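Local coordinates for alpha-L-rhamnosidase (Klebsiella oxytoca, PDB 4XHC), which hydrolyses terminal alpha-L-rhamnose residues from rhamnosides, as a two-domain glycoside hydrolase of family GH78, at residues 132-137 and 238-243; 172-177 and 500-505; 514-517 and 523-526. All coordinates share one frame; numbering follows the deposited sequence.

In the fold
From the N terminus, the chain first supplies 132-137, in the loop between strands 122-129 and 153-158, and then 172-177, where strand 171-173 gives way to strand 175-182. Contact 1 closes when 238-243 follows helix 214-230, and contact 2 closes much later at 500-505, beyond helix 482-498. Their segments alternate, so the two contacts cross along the chain; both tie the N-terminal beta-domain to the helical glycosidase domain, and the centres of the two contacts are about 8 Å apart. Contact 3 comes after both and closes a short loop, 514-517 to 523-526, within the glycosidase domain. Its second segment touches residues of contacts 1 and 2, so all three meet near the domain interface.

Contact 1 of 3, residues 132-137 and 238-243. With RAM (alpha-L-rhamnopyranose), chain C.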
loop_
_atom_site.group_PDB
_atom_site.type_symbol
_atom_site.label_atom_id
_atom_site.label_comp_id
_atom_site.label_asym_id
_atom_site.label_seq_id
_atom_site.Cartn_x
_atom_site.Cartn_y
_atom_site.Cartn_z
ATOM N N LEU A 132 20.026 -4.826 9.729
ATOM C CA LEU A 132 19.637 -6.021 9.003
ATOM C C LEU A 132 18.481 -6.725 9.705
ATOM O O LEU A 132 17.575 -7.233 9.051
ATOM C CB LEU A 132 20.818 -6.972 8.853
ATOM C CG LEU A 132 20.581 -8.227 8.003
ATOM C CD1 LEU A 132 20.117 -7.865 6.600
ATOM C CD2 LEU A 132 21.843 -9.080 7.961
ATOM N N SER A 133 18.488 -6.735 11.031
ATOM C CA SER A 133 17.447 -7.437 11.779
ATOM C C SER A 133 16.025 -6.942 11.442
ATOM O O SER A 133 15.071 -7.709 11.524
ATOM C CB SER A 133 17.721 -7.394 13.303
ATOM O OG SER A 133 17.605 -6.084 13.857
ATOM N N GLU A 134 15.884 -5.680 11.043
ATOM C CA GLU A 134 14.562 -5.118 10.749
ATOM C C GLU A 134 13.910 -5.652 9.474
ATOM O O GLU A 134 12.695 -5.528 9.304
ATOM C CB GLU A 134 14.634 -3.597 10.693
ATOM C CG GLU A 134 14.974 -2.961 12.033
ATOM C CD GLU A 134 15.284 -1.483 11.925
ATOM O OE1 GLU A 134 14.392 -0.704 11.486
ATOM O OE2 GLU A 134 16.430 -1.120 12.284
ATOM N N VAL A 135 14.698 -6.245 8.584
ATOM C CA VAL A 135 14.136 -6.891 7.401
ATOM C C VAL A 135 14.145 -8.430 7.491
ATOM O O VAL A 135 13.819 -9.113 6.520
ATOM C CB VAL A 135 14.834 -6.398 6.104
ATOM C CG1 VAL A 135 14.698 -4.882 5.972
ATOM C CG2 VAL A 135 16.307 -6.805 6.050
ATOM N N CYS A 136 14.515 -8.962 8.654
ATOM C CA CYS A 136 14.520 -10.411 8.902
ATOM C C CYS A 136 13.531 -10.862 9.964
ATOM O O CYS A 136 13.019 -11.964 9.895
ATOM C CB CYS A 136 15.905 -10.866 9.325
ATOM S SG CYS A 136 17.150 -10.390 8.123
ATOM N N GLU A 137 13.278 -10.023 10.962
ATOM C CA GLU A 137 12.291 -10.334 11.987
ATOM C C GLU A 137 10.937 -9.809 11.504
ATOM O O GLU A 137 10.852 -8.694 10.978
ATOM C CB GLU A 137 12.657 -9.684 13.324
ATOM C CG GLU A 137 14.119 -9.817 13.747
ATOM C CD GLU A 137 14.405 -10.988 14.656
ATOM O OE1 GLU A 137 13.670 -11.997 14.617
ATOM O OE2 GLU A 137 15.393 -10.892 15.416
ATOM N N GLY A 238 15.036 11.537 15.495
ATOM C CA GLY A 238 15.408 10.359 14.695
ATOM C C GLY A 238 14.632 10.338 13.373
ATOM O O GLY A 238 13.419 10.529 13.372
ATOM N N PRO A 239 15.322 10.120 12.236
ATOM C CA PRO A 239 14.625 10.223 10.957
ATOM C C PRO A 239 13.632 9.103 10.654
ATOM O O PRO A 239 12.723 9.309 9.846
ATOM C CB PRO A 239 15.766 10.208 9.929
ATOM C CG PRO A 239 17.005 10.533 10.691
ATOM C CD PRO A 239 16.775 9.951 12.042
ATOM N N LYS A 240 13.810 7.928 11.254
ATOM C CA LYS A 240 12.807 6.866 11.139
ATOM C C LYS A 240 11.648 7.178 12.065
ATOM O O LYS A 240 10.480 7.136 11.683
ATOM C CB LYS A 240 13.385 5.507 11.531
ATOM C CG LYS A 240 12.325 4.409 11.573
ATOM C CD LYS A 240 12.916 3.021 11.747
ATOM C CE LYS A 240 13.018 2.646 13.206
ATOM N NZ LYS A 240 13.982 1.533 13.394
ATOM N N ARG A 241 12.011 7.473 13.301
ATOM C CA ARG A 241 11.071 7.740 14.363
ATOM C C ARG A 241 11.824 8.598 15.403
ATOM O O ARG A 241 12.944 8.229 15.750
ATOM C CB ARG A 241 10.659 6.398 14.949
ATOM C CG ARG A 241 9.690 6.520 16.092
ATOM C CD ARG A 241 9.756 5.354 17.052
ATOM N NE ARG A 241 11.039 5.241 17.717
ATOM C CZ ARG A 241 11.499 6.080 18.626
ATOM N NH1 ARG A 241 10.830 7.160 18.982
ATOM N NH2 ARG A 241 12.668 5.845 19.165
ATOM N N ASP A 242 11.276 9.704 15.927
ATOM C CA ASP A 242 9.897 10.180 15.751
ATOM C C ASP A 242 9.755 11.239 14.666
ATOM O O ASP A 242 8.669 11.797 14.510
ATOM C CB ASP A 242 9.401 10.883 17.028
ATOM C CG ASP A 242 9.549 10.046 18.273
ATOM O OD1 ASP A 242 8.817 9.045 18.412
ATOM O OD2 ASP A 242 10.377 10.413 19.139
ATOM N N ARG A 243 10.840 11.555 13.963
ATOM C CA ARG A 243 10.840 12.613 12.930
ATOM C C ARG A 243 10.379 13.967 13.458
ATOM O O ARG A 243 9.670 14.692 12.767
ATOM C CB ARG A 243 9.946 12.230 11.752
ATOM C CG ARG A 243 10.092 10.792 11.323
ATOM C CD ARG A 243 9.241 10.496 10.111
ATOM N NE ARG A 243 9.438 9.117 9.673
ATOM C CZ ARG A 243 9.172 8.671 8.455
ATOM N NH1 ARG A 243 8.679 9.491 7.541
ATOM N NH2 ARG A 243 9.417 7.405 8.142
HETATM C C1 RAM C . 11.630 9.650 23.118
HETATM C C2 RAM C . 12.805 9.920 22.198
HETATM C C3 RAM C . 13.222 11.377 22.275
HETATM C C4 RAM C . 13.193 11.830 23.725
HETATM C C5 RAM C . 11.751 11.837 24.204
HETATM C C6 RAM C . 11.608 11.528 25.673
HETATM O O1 RAM C . 10.753 8.824 22.459
HETATM O O2 RAM C . 13.873 9.110 22.662
HETATM O O3 RAM C . 14.534 11.557 21.738
HETATM O O4 RAM C . 13.723 13.137 23.845
HETATM O O5 RAM C . 10.976 10.863 23.471
#
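Glu134 and Lys240 face each other with their CA atoms 12.1 Å apart, the nearest such pair between two irregular backbones, so long side chains must cover the distance. They approach from opposite directions and meet in a buried salt bridge, Lys240 NZ to Glu134 OE1 at 3.0 Å. The ammonium reaches OE1 from above the carboxylate plane, 49° out of it. Lys240 leaves the backbone with CG anti to N (chi1 174°) and bends at chi3, which carries NZ to the glutamate. NZ also donates to the carbonyl oxygens of Asn524 and Leu522 and forms a second salt bridge, with Glu130, four acceptors sharing its three N-H groups.

Arg241 and Asp242, joined by a cis peptide, belong to the rhamnose pocket. Arg241 NH1 donates in its guanidinium plane to Asp242 OD1 at 2.8 Å, while its other nitrogens are taken by Glu506 and the carbonyl of Ile523. The sugar lies close by, Asp242 OD2 being 3.7 Å from O1 of the rhamnose.

Pro239 and Lys240, in the loop after helix 214-230, rest against Cys172 of strand 171-173, while Leu132 packs on strand 73-79 of the beta-domain.

Contact 2 of 3, residues 172-177 and 500-505; sequences CFRYLK and GADTFW
Arg174 and Asp502 form the one direct link between these segments, a salt bridge with NH1 at 2.9 Å from OD2. The N-H points at the oxygen with an angle of 158°, and OD2 receives it on the syn lone pair, the side of the other carboxylate oxygen. On the arginine side the partner sits at the guanidinium edge, close to its plane. The two side chains cross at about a right angle, with their flat groups turned 44° apart. Of the guanidinium nitrogens, NH1 alone meets the carboxylate, OD1 being 3.4 Å from NH1. With CG anti to the backbone N (chi1 173°) and the chain extended as far as NE, Arg174 stretches its full length across to the loop. A second charge pairs with the arginine through NE, that of Asp98 on strand 94-99, so the guanidinium is shared between the two domains.

The arginine stands at the corner where the chain passes from strand 171-173 to strand 175-182. Here Arg174 and Tyr175 both oppose Gly129, a classic beta bulge.

Arg174 and Tyr175 also pack on each other. Tyr175 OH lies 3.4 Å above one face of the Arg174 guanidinium, offset toward the rim, and Arg174 CG in turn lies over a face of the tyrosine ring, near its rim. On the other segment, Gly500, just past helix 482-498, has the positive phi of a Schellman motif, and the chain then runs past His102 of strand 102-104, which the side chains of Asp502 and Thr503 both touch.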
loop_
_atom_site.group_PDB
_atom_site.type_symbol
_atom_site.label_atom_id
_atom_site.label_comp_id
_atom_site.label_asym_id
_atom_site.label_seq_id
_atom_site.Cartn_x
_atom_site.Cartn_y
_atom_site.Cartn_z
ATOM N N CYS A 172 13.768 5.847 6.188
ATOM C CA CYS A 172 15.092 5.937 6.778
ATOM C C CYS A 172 15.622 4.535 6.871
ATOM O O CYS A 172 15.071 3.722 7.595
ATOM C CB CYS A 172 15.001 6.543 8.170
ATOM S SG CYS A 172 16.567 6.568 9.069
ATOM N N PHE A 173 16.672 4.225 6.130
ATOM C CA PHE A 173 17.087 2.836 6.019
ATOM C C PHE A 173 18.495 2.638 5.491
ATOM O O PHE A 173 19.081 3.521 4.879
ATOM C CB PHE A 173 16.117 2.080 5.099
ATOM C CG PHE A 173 16.109 2.582 3.680
ATOM C CD1 PHE A 173 15.389 3.716 3.335
ATOM C CD2 PHE A 173 16.826 1.927 2.692
ATOM C CE1 PHE A 173 15.382 4.193 2.033
ATOM C CE2 PHE A 173 16.820 2.394 1.391
ATOM C CZ PHE A 173 16.097 3.527 1.060
ATOM N N ARG A 174 19.017 1.444 5.742
ATOM C CA ARG A 174 20.153 0.926 5.007
ATOM C C ARG A 174 19.780 -0.286 4.123
ATOM O O ARG A 174 20.268 -0.404 2.995
ATOM C CB ARG A 174 21.270 0.542 5.961
ATOM C CG ARG A 174 22.392 -0.145 5.218
ATOM C CD ARG A 174 23.683 -0.220 5.987
ATOM N NE ARG A 174 24.582 -1.124 5.288
ATOM C CZ ARG A 174 25.834 -1.362 5.643
ATOM N NH1 ARG A 174 26.368 -0.746 6.688
ATOM N NH2 ARG A 174 26.552 -2.211 4.935
ATOM N N TYR A 175 18.948 -1.192 4.646
ATOM C CA TYR A 175 18.549 -2.392 3.907
ATOM C C TYR A 175 17.121 -2.265 3.407
ATOM O O TYR A 175 16.276 -1.637 4.060
ATOM C CB TYR A 175 18.700 -3.653 4.765
ATOM C CG TYR A 175 20.103 -3.841 5.265
ATOM C CD1 TYR A 175 21.070 -4.477 4.492
ATOM C CD2 TYR A 175 20.478 -3.348 6.510
ATOM C CE1 TYR A 175 22.369 -4.631 4.954
ATOM C CE2 TYR A 175 21.773 -3.489 6.980
ATOM C CZ TYR A 175 22.708 -4.132 6.203
ATOM O OH TYR A 175 23.977 -4.253 6.697
ATOM N N LEU A 176 16.876 -2.867 2.244
ATOM C CA LEU A 176 15.565 -2.903 1.621
ATOM C C LEU A 176 15.261 -4.330 1.166
ATOM O O LEU A 176 15.964 -4.881 0.335
ATOM C CB LEU A 176 15.529 -1.963 0.416
ATOM C CG LEU A 176 14.347 -2.155 -0.542
ATOM C CD1 LEU A 176 13.031 -1.911 0.182
ATOM C CD2 LEU A 176 14.466 -1.241 -1.747
ATOM N N LYS A 177 14.198 -4.914 1.703
ATOM C CA LYS A 177 13.744 -6.216 1.252
ATOM C C LYS A 177 12.669 -6.020 0.215
ATOM O O LYS A 177 11.756 -5.233 0.422
ATOM C CB LYS A 177 13.171 -7.015 2.408
ATOM C CG LYS A 177 12.676 -8.400 2.025
ATOM C CD LYS A 177 12.453 -9.247 3.266
ATOM C CE LYS A 177 11.729 -10.529 2.920
ATOM N NZ LYS A 177 11.419 -11.284 4.157
ATOM N N GLY A 500 29.516 -2.146 13.997
ATOM C CA GLY A 500 29.242 -1.870 12.586
ATOM C C GLY A 500 28.224 -0.765 12.333
ATOM O O GLY A 500 27.641 -0.707 11.257
ATOM N N ALA A 501 28.031 0.133 13.298
ATOM C CA ALA A 501 27.053 1.211 13.168
ATOM C C ALA A 501 27.497 2.256 12.154
ATOM O O ALA A 501 28.652 2.662 12.154
ATOM C CB ALA A 501 26.821 1.874 14.513
ATOM N N ASP A 502 26.577 2.675 11.286
ATOM C CA ASP A 502 26.813 3.792 10.365
ATOM C C ASP A 502 26.473 5.123 11.034
ATOM O O ASP A 502 27.047 6.168 10.691
ATOM C CB ASP A 502 25.953 3.646 9.116
ATOM C CG ASP A 502 26.289 2.411 8.310
ATOM O OD1 ASP A 502 27.421 2.335 7.783
ATOM O OD2 ASP A 502 25.403 1.530 8.183
ATOM N N THR A 503 25.517 5.060 11.964
ATOM C CA THR A 503 25.050 6.203 12.740
ATOM C C THR A 503 24.842 5.768 14.184
ATOM O O THR A 503 24.597 4.594 14.443
ATOM C CB THR A 503 23.723 6.733 12.190
ATOM O OG1 THR A 503 22.781 5.668 12.108
ATOM C CG2 THR A 503 23.920 7.306 10.813
ATOM N N PHE A 504 24.933 6.703 15.127
ATOM C CA PHE A 504 24.793 6.346 16.537
ATOM C C PHE A 504 23.331 6.178 16.970
ATOM O O PHE A 504 22.420 6.828 16.445
ATOM C CB PHE A 504 25.550 7.324 17.442
ATOM C CG PHE A 504 27.040 7.187 17.346
ATOM C CD1 PHE A 504 27.642 5.945 17.478
ATOM C CD2 PHE A 504 27.840 8.284 17.100
ATOM C CE1 PHE A 504 29.014 5.801 17.371
ATOM C CE2 PHE A 504 29.212 8.148 16.994
ATOM C CZ PHE A 504 29.799 6.903 17.129
ATOM N N TRP A 505 23.135 5.307 17.958
ATOM C CA TRP A 505 21.813 4.789 18.294
ATOM C C TRP A 505 21.117 5.610 19.368
ATOM O O TRP A 505 21.767 6.209 20.218
ATOM C CB TRP A 505 21.927 3.334 18.765
ATOM C CG TRP A 505 22.681 2.423 17.819
ATOM C CD1 TRP A 505 22.921 2.626 16.490
ATOM C CD2 TRP A 505 23.272 1.161 18.142
ATOM N NE1 TRP A 505 23.633 1.571 15.972
ATOM C CE2 TRP A 505 23.863 0.661 16.967
ATOM C CE3 TRP A 505 23.365 0.411 19.316
ATOM C CZ2 TRP A 505 24.539 -0.557 16.932
ATOM C CZ3 TRP A 505 24.034 -0.796 19.281
ATOM C CH2 TRP A 505 24.613 -1.270 18.099
#

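Contact 3 of 3, residues 514-517 and 523-526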
loop_
_atom_site.group_PDB
_atom_site.type_symbol
_atom_site.label_atom_id
_atom_site.label_comp_id
_atom_site.label_asym_id
_atom_site.label_seq_id
_atom_site.Cartn_x
_atom_site.Cartn_y
_atom_site.Cartn_z
ATOM N N ASP A 514 20.228 -5.761 23.510
ATOM C CA ASP A 514 18.836 -5.944 23.044
ATOM C C ASP A 514 17.801 -4.979 23.630
ATOM O O ASP A 514 16.647 -4.983 23.206
ATOM C CB ASP A 514 18.358 -7.370 23.358
ATOM C CG ASP A 514 18.685 -8.354 22.255
ATOM O OD1 ASP A 514 19.300 -7.948 21.242
ATOM O OD2 ASP A 514 18.318 -9.545 22.402
ATOM N N PHE A 515 18.214 -4.161 24.593
ATOM C CA PHE A 515 17.287 -3.389 25.406
ATOM C C PHE A 515 16.446 -2.412 24.591
ATOM O O PHE A 515 16.959 -1.741 23.694
ATOM C CB PHE A 515 18.045 -2.636 26.519
ATOM C CG PHE A 515 17.188 -1.667 27.272
ATOM C CD1 PHE A 515 16.156 -2.136 28.100
ATOM C CD2 PHE A 515 17.366 -0.292 27.124
ATOM C CE1 PHE A 515 15.327 -1.255 28.777
ATOM C CE2 PHE A 515 16.542 0.596 27.804
ATOM C CZ PHE A 515 15.521 0.111 28.630
ATOM N N SER A 516 15.158 -2.350 24.923
ATOM C CA SER A 516 14.273 -1.314 24.428
ATOM C C SER A 516 13.298 -0.875 25.501
ATOM O O SER A 516 12.588 -1.713 26.050
ATOM C CB SER A 516 13.451 -1.798 23.238
ATOM O OG SER A 516 12.591 -0.757 22.783
ATOM N N PRO A 517 13.215 0.446 25.763
ATOM C CA PRO A 517 12.158 0.934 26.640
ATOM C C PRO A 517 10.780 0.826 26.008
ATOM O O PRO A 517 9.793 0.938 26.712
ATOM C CB PRO A 517 12.517 2.409 26.828
ATOM C CG PRO A 517 13.201 2.796 25.555
ATOM C CD PRO A 517 13.959 1.559 25.132
ATOM N N ILE A 523 11.785 -1.066 16.958
ATOM C CA ILE A 523 11.215 0.265 16.924
ATOM C C ILE A 523 12.111 1.298 17.601
ATOM O O ILE A 523 11.788 2.474 17.624
ATOM C CB ILE A 523 9.786 0.257 17.507
ATOM C CG1 ILE A 523 8.942 1.340 16.848
ATOM C CG2 ILE A 523 9.790 0.409 19.015
ATOM C CD1 ILE A 523 7.459 1.074 16.940
ATOM N N ASN A 524 13.253 0.874 18.133
ATOM C CA ASN A 524 14.275 1.835 18.531
ATOM C C ASN A 524 14.778 2.547 17.278
ATOM O O ASN A 524 14.694 2.013 16.168
ATOM C CB ASN A 524 15.468 1.160 19.239
ATOM C CG ASN A 524 15.108 0.567 20.593
ATOM O OD1 ASN A 524 14.011 0.780 21.116
ATOM N ND2 ASN A 524 16.040 -0.184 21.172
ATOM N N SER A 525 15.307 3.749 17.471
ATOM C CA SER A 525 15.950 4.502 16.391
ATOM C C SER A 525 17.444 4.206 16.379
ATOM O O SER A 525 18.071 4.126 17.433
ATOM C CB SER A 525 15.692 5.993 16.575
ATOM O OG SER A 525 16.547 6.754 15.751
ATOM N N TYR A 526 18.004 4.024 15.188
ATOM C CA TYR A 526 19.432 3.702 15.027
ATOM C C TYR A 526 20.211 4.845 14.388
ATOM O O TYR A 526 21.365 4.695 13.992
ATOM C CB TYR A 526 19.600 2.385 14.252
ATOM C CG TYR A 526 19.095 1.243 15.072
ATOM C CD1 TYR A 526 19.900 0.639 16.021
ATOM C CD2 TYR A 526 17.778 0.827 14.973
ATOM C CE1 TYR A 526 19.417 -0.384 16.825
ATOM C CE2 TYR A 526 17.292 -0.203 15.758
ATOM C CZ TYR A 526 18.114 -0.801 16.683
ATOM O OH TYR A 526 17.615 -1.815 17.459
#
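Asn524 is held by hydrogen bonds at both ends of its side-chain amide, one to a backbone carbonyl and one to a hydroxyl of 514-517. Asn524 ND2 donates to Phe515 O at 3.1 Å; the donor lies in the carbonyl plane, on a lone pair, and the oxygen lies in the plane of the amide. The bond is somewhat bent, with an N-H...O angle of 140°. At the other branch of the amide, Ser516 OG donates to Asn524 OD1 at 2.7 Å, tilted 22° from the carbonyl plane. A chi1 of 180° swings the Ser516 hydroxyl away from its own N and toward the asparagine. With one donor and one acceptor engaged on neighbouring residues, the amide is fixed in rotation. Ser516 OG also accepts from the N of Tyr518, a residue of the rhamnose pocket.

Little besides these two bonds joins the segments, with Pro517 CD near Asn524 OD1.

Both segments lie in the loop between helices 482-498 and 534-540, with the Pro517 side chain about 7 Å from the bound rhamnose; Phe515 packs on Asn464 and Ile507, Tyr526 stacks edge-to-face with Trp505, and Ile523 touches Tyr142 in the loop between strands 122-129 and 153-158.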